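Long-range contact in protein LRIM1 (Anopheles gambiae, PDB 3O53), which pairs with the leucine-rich repeat protein APL1C in a heterodimeric complex that regulates complement-like immunity in the mosquito: residues 60-65 with 82-87. Residues are numbered along the deposited sequence; the frame is centred on the assembly and turned at random.
Sequences LELLNL and LRTLDL. With NAG (2-acetamido-2-deoxy-beta-D-glucopyranose), chain C.
The carbonyl oxygen of Glu61 is gripped by two successive backbone amides at the start of the neighbouring strand, Arg83 N at 2.8 Å and Thr84 N. From there the hydrogen bonds alternate in direction, Leu63 N to Thr84 O, Asp86 N to Leu63 O, and Leu65 N to Asp86 O at 2.7 Å, the ladder of a parallel pair, supplemented by a CA-H...O contact from Leu62 CA to Thr84 O. At the N-terminal end of the pair, the side chains of Glu61 and Arg83 run side by side. The bend of Arg83 at chi3 (72°) carries NH1 to 3.2 Å from Glu61 OE1, which it meets from above the carboxylate plane in a salt bridge; NH2 of the same guanidinium turns to Glu102. Segments 60-65 and 82-87 are successive LxxLxL segments of the leucine-rich repeat domain, their consensus leucines turned to the interior of the solenoid. There Leu82 CD1 reaches Leu63 CB at 3.7 Å and also touches Leu60 CG, while Leu85 CD1 rests against both Leu63 CD2 (4.0 Å) and Leu65 CD1 (4.2 Å). Leu76 of strand 73-76 touches Leu63 and Leu85, and Leu74 touches Leu65 and Leu87. The other face of the strands carries Leu62, whose CG lies 3.8 Å from Thr84 CB, and the glycosylated Asn64. With CG anti to the backbone N (chi1 -160°), Asn64 sends ND2 outward into the covalent bond to NAG C1, and its OD1 is hydrogen-bonded to Ser66. The sugar then leans across to the next rung: its acetamido N2 donates a nearly straight bond (166°) to Asp86 OD2 at 2.9 Å, while Asp86 OD1 accepts from Asn88 N.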
ATOM      1  N   LEU A  60      -3.831 -19.982  19.210  1.00 49.92           N
ATOM      2  CA  LEU A  60      -3.692 -19.805  17.769  1.00 51.00           C
ATOM      3  C   LEU A  60      -3.047 -18.452  17.427  1.00 46.94           C
ATOM      4  O   LEU A  60      -3.591 -17.392  17.744  1.00 38.38           O
ATOM      5  CB  LEU A  60      -5.063 -19.926  17.106  1.00 49.41           C
ATOM      6  CG  LEU A  60      -5.128 -19.728  15.594  1.00 46.68           C
ATOM      7  CD1 LEU A  60      -4.555 -20.934  14.863  1.00 44.47           C
ATOM      8  CD2 LEU A  60      -6.574 -19.488  15.193  1.00 43.11           C
ATOM      9  N   GLU A  61      -1.878 -18.506  16.792  1.00 42.06           N
ATOM     10  CA  GLU A  61      -1.138 -17.306  16.399  1.00 41.78           C
ATOM     11  C   GLU A  61      -1.148 -17.058  14.894  1.00 36.31           C
ATOM     12  O   GLU A  61      -0.986 -15.926  14.451  1.00 39.79           O
ATOM     13  CB  GLU A  61       0.318 -17.417  16.870  1.00 46.75           C
ATOM     14  CG  GLU A  61       0.466 -17.406  18.374  1.00 49.00           C
ATOM     15  CD  GLU A  61       1.907 -17.524  18.819  1.00 53.62           C
ATOM     16  OE1 GLU A  61       2.814 -17.243  18.006  1.00 51.55           O
ATOM     17  OE2 GLU A  61       2.132 -17.899  19.990  1.00 54.76           O
ATOM     18  N   LEU A  62      -1.321 -18.105  14.095  1.00 38.88           N
ATOM     19  CA  LEU A  62      -1.299 -17.935  12.642  1.00 43.55           C
ATOM     20  C   LEU A  62      -2.445 -18.702  12.022  1.00 47.60           C
ATOM     21  O   LEU A  62      -2.659 -19.868  12.337  1.00 50.60           O
ATOM     22  CB  LEU A  62       0.034 -18.415  12.048  1.00 40.16           C
ATOM     23  CG  LEU A  62       0.219 -18.191  10.540  1.00 47.29           C
ATOM     24  CD1 LEU A  62       1.702 -18.106  10.171  1.00 52.75           C
ATOM     25  CD2 LEU A  62      -0.477 -19.275   9.727  1.00 44.17           C
ATOM     26  N   LEU A  63      -3.174 -18.040  11.136  1.00 39.09           N
ATOM     27  CA  LEU A  63      -4.328 -18.642  10.486  1.00 36.42           C
ATOM     28  C   LEU A  63      -4.247 -18.379   8.995  1.00 38.93           C
ATOM     29  O   LEU A  63      -4.132 -17.233   8.567  1.00 36.97           O
ATOM     30  CB  LEU A  63      -5.620 -18.049  11.053  1.00 35.25           C
ATOM     31  CG  LEU A  63      -6.928 -18.552  10.440  1.00 40.09           C
ATOM     32  CD1 LEU A  63      -7.107 -20.051  10.668  1.00 39.59           C
ATOM     33  CD2 LEU A  63      -8.108 -17.781  11.017  1.00 39.30           C
ATOM     34  N   ASN A  64      -4.329 -19.437   8.201  1.00 36.34           N
ATOM     35  CA  ASN A  64      -4.216 -19.313   6.754  1.00 42.22           C
ATOM     36  C   ASN A  64      -5.524 -19.682   6.064  1.00 48.18           C
ATOM     37  O   ASN A  64      -5.913 -20.845   6.031  1.00 41.74           O
ATOM     38  CB  ASN A  64      -3.086 -20.208   6.250  1.00 45.95           C
ATOM     39  CG  ASN A  64      -2.580 -19.803   4.877  1.00 49.43           C
ATOM     40  OD1 ASN A  64      -3.343 -19.336   4.029  1.00 44.60           O
ATOM     41  ND2 ASN A  64      -1.280 -19.994   4.653  1.00 61.30           N
ATOM     42  N   LEU A  65      -6.209 -18.678   5.532  1.00 46.98           N
ATOM     43  CA  LEU A  65      -7.490 -18.870   4.861  1.00 41.74           C
ATOM     44  C   LEU A  65      -7.381 -18.642   3.359  1.00 41.01           C
ATOM     45  O   LEU A  65      -8.400 -18.545   2.675  1.00 33.79           O
ATOM     46  CB  LEU A  65      -8.534 -17.896   5.429  1.00 39.70           C
ATOM     47  CG  LEU A  65      -8.750 -17.967   6.942  1.00 42.82           C
ATOM     48  CD1 LEU A  65      -9.694 -16.872   7.408  1.00 35.84           C
ATOM     49  CD2 LEU A  65      -9.279 -19.336   7.333  1.00 47.03           C
ATOM     50  N   LEU A  82      -4.350 -14.035  17.713  1.00 42.65           N
ATOM     51  CA  LEU A  82      -3.915 -14.077  16.322  1.00 44.07           C
ATOM     52  C   LEU A  82      -2.873 -12.995  16.000  1.00 42.03           C
ATOM     53  O   LEU A  82      -3.085 -11.818  16.281  1.00 42.66           O
ATOM     54  CB  LEU A  82      -5.130 -13.917  15.405  1.00 44.92           C
ATOM     55  CG  LEU A  82      -4.968 -14.481  13.998  1.00 45.16           C
ATOM     56  CD1 LEU A  82      -4.812 -15.998  14.040  1.00 45.08           C
ATOM     57  CD2 LEU A  82      -6.161 -14.073  13.137  1.00 43.45           C
ATOM     58  N   ARG A  83      -1.750 -13.414  15.419  1.00 37.55           N
ATOM     59  CA  ARG A  83      -0.664 -12.509  15.042  1.00 40.51           C
ATOM     60  C   ARG A  83      -0.529 -12.406  13.529  1.00 36.64           C
ATOM     61  O   ARG A  83      -0.172 -11.363  12.995  1.00 36.43           O
ATOM     62  CB  ARG A  83       0.677 -12.994  15.626  1.00 39.05           C
ATOM     63  CG  ARG A  83       0.688 -13.107  17.142  1.00 44.35           C
ATOM     64  CD  ARG A  83       1.944 -13.819  17.654  1.00 46.21           C
ATOM     65  NE  ARG A  83       3.137 -12.985  17.532  1.00 49.95           N
ATOM     66  CZ  ARG A  83       4.372 -13.385  17.824  1.00 57.92           C
ATOM     67  NH1 ARG A  83       4.592 -14.618  18.262  1.00 52.87           N
ATOM     68  NH2 ARG A  83       5.392 -12.547  17.675  1.00 51.56           N
ATOM     69  N   THR A  84      -0.800 -13.496  12.831  1.00 39.55           N
ATOM     70  CA  THR A  84      -0.628 -13.522  11.390  1.00 41.91           C
ATOM     71  C   THR A  84      -1.892 -14.079  10.768  1.00 35.69           C
ATOM     72  O   THR A  84      -2.368 -15.128  11.169  1.00 36.04           O
ATOM     73  CB  THR A  84       0.585 -14.391  10.996  1.00 41.05           C
ATOM     74  OG1 THR A  84       1.757 -13.865  11.619  1.00 42.90           O
ATOM     75  CG2 THR A  84       0.795 -14.398   9.489  1.00 37.93           C
ATOM     76  N   LEU A  85      -2.442 -13.351   9.805  1.00 35.35           N
ATOM     77  CA  LEU A  85      -3.650 -13.772   9.120  1.00 34.78           C
ATOM     78  C   LEU A  85      -3.415 -13.657   7.634  1.00 32.99           C
ATOM     79  O   LEU A  85      -3.035 -12.600   7.152  1.00 33.17           O
ATOM     80  CB  LEU A  85      -4.822 -12.873   9.521  1.00 29.39           C
ATOM     81  CG  LEU A  85      -6.144 -13.142   8.805  1.00 31.76           C
ATOM     82  CD1 LEU A  85      -6.663 -14.541   9.140  1.00 34.84           C
ATOM     83  CD2 LEU A  85      -7.167 -12.086   9.193  1.00 32.16           C
ATOM     84  N   ASP A  86      -3.647 -14.737   6.902  1.00 30.53           N
ATOM     85  CA  ASP A  86      -3.525 -14.698   5.452  1.00 34.01           C
ATOM     86  C   ASP A  86      -4.845 -15.111   4.800  1.00 41.97           C
ATOM     87  O   ASP A  86      -5.255 -16.260   4.899  1.00 40.93           O
ATOM     88  CB  ASP A  86      -2.394 -15.624   5.003  1.00 36.83           C
ATOM     89  CG  ASP A  86      -2.145 -15.570   3.497  1.00 48.31           C
ATOM     90  OD1 ASP A  86      -3.025 -15.103   2.745  1.00 43.84           O
ATOM     91  OD2 ASP A  86      -1.064 -16.010   3.061  1.00 51.20           O
ATOM     92  N   LEU A  87      -5.523 -14.173   4.150  1.00 36.91           N
ATOM     93  CA  LEU A  87      -6.722 -14.511   3.389  1.00 39.42           C
ATOM     94  C   LEU A  87      -6.573 -14.102   1.928  1.00 39.60           C
ATOM     95  O   LEU A  87      -7.561 -13.831   1.253  1.00 31.90           O
ATOM     96  CB  LEU A  87      -7.961 -13.853   3.985  1.00 34.55           C
ATOM     97  CG  LEU A  87      -7.976 -12.327   3.969  1.00 35.71           C
ATOM     98  CD1 LEU A  87      -9.383 -11.794   3.714  1.00 33.04           C
ATOM     99  CD2 LEU A  87      -7.409 -11.813   5.281  1.00 35.14           C
TER
HETATM  100  C1  NAG C   1      -0.901 -19.723   3.292  1.00 40.37           C
HETATM  101  C2  NAG C   1       0.555 -19.307   3.409  1.00 40.52           C
HETATM  102  C3  NAG C   1       1.127 -19.041   2.026  1.00 49.25           C
HETATM  103  C4  NAG C   1       0.853 -20.210   1.090  1.00 54.83           C
HETATM  104  C5  NAG C   1      -0.621 -20.581   1.097  1.00 48.97           C
HETATM  105  C6  NAG C   1      -0.857 -21.822   0.246  1.00 51.25           C
HETATM  106  C7  NAG C   1       1.278 -17.977   5.322  1.00 42.63           C
HETATM  107  C8  NAG C   1       1.217 -16.617   5.941  1.00 34.65           C
HETATM  108  N2  NAG C   1       0.633 -18.085   4.167  1.00 37.24           N
HETATM  109  O3  NAG C   1       2.500 -18.771   2.142  1.00 42.04           O
HETATM  110  O4  NAG C   1       1.214 -19.829  -0.207  1.00 62.23           O
HETATM  111  O5  NAG C   1      -1.045 -20.824   2.421  1.00 46.80           O
HETATM  112  O6  NAG C   1      -0.156 -22.906   0.818  1.00 48.13           O
HETATM  113  O7  NAG C   1       1.886 -18.902   5.867  1.00 48.28           O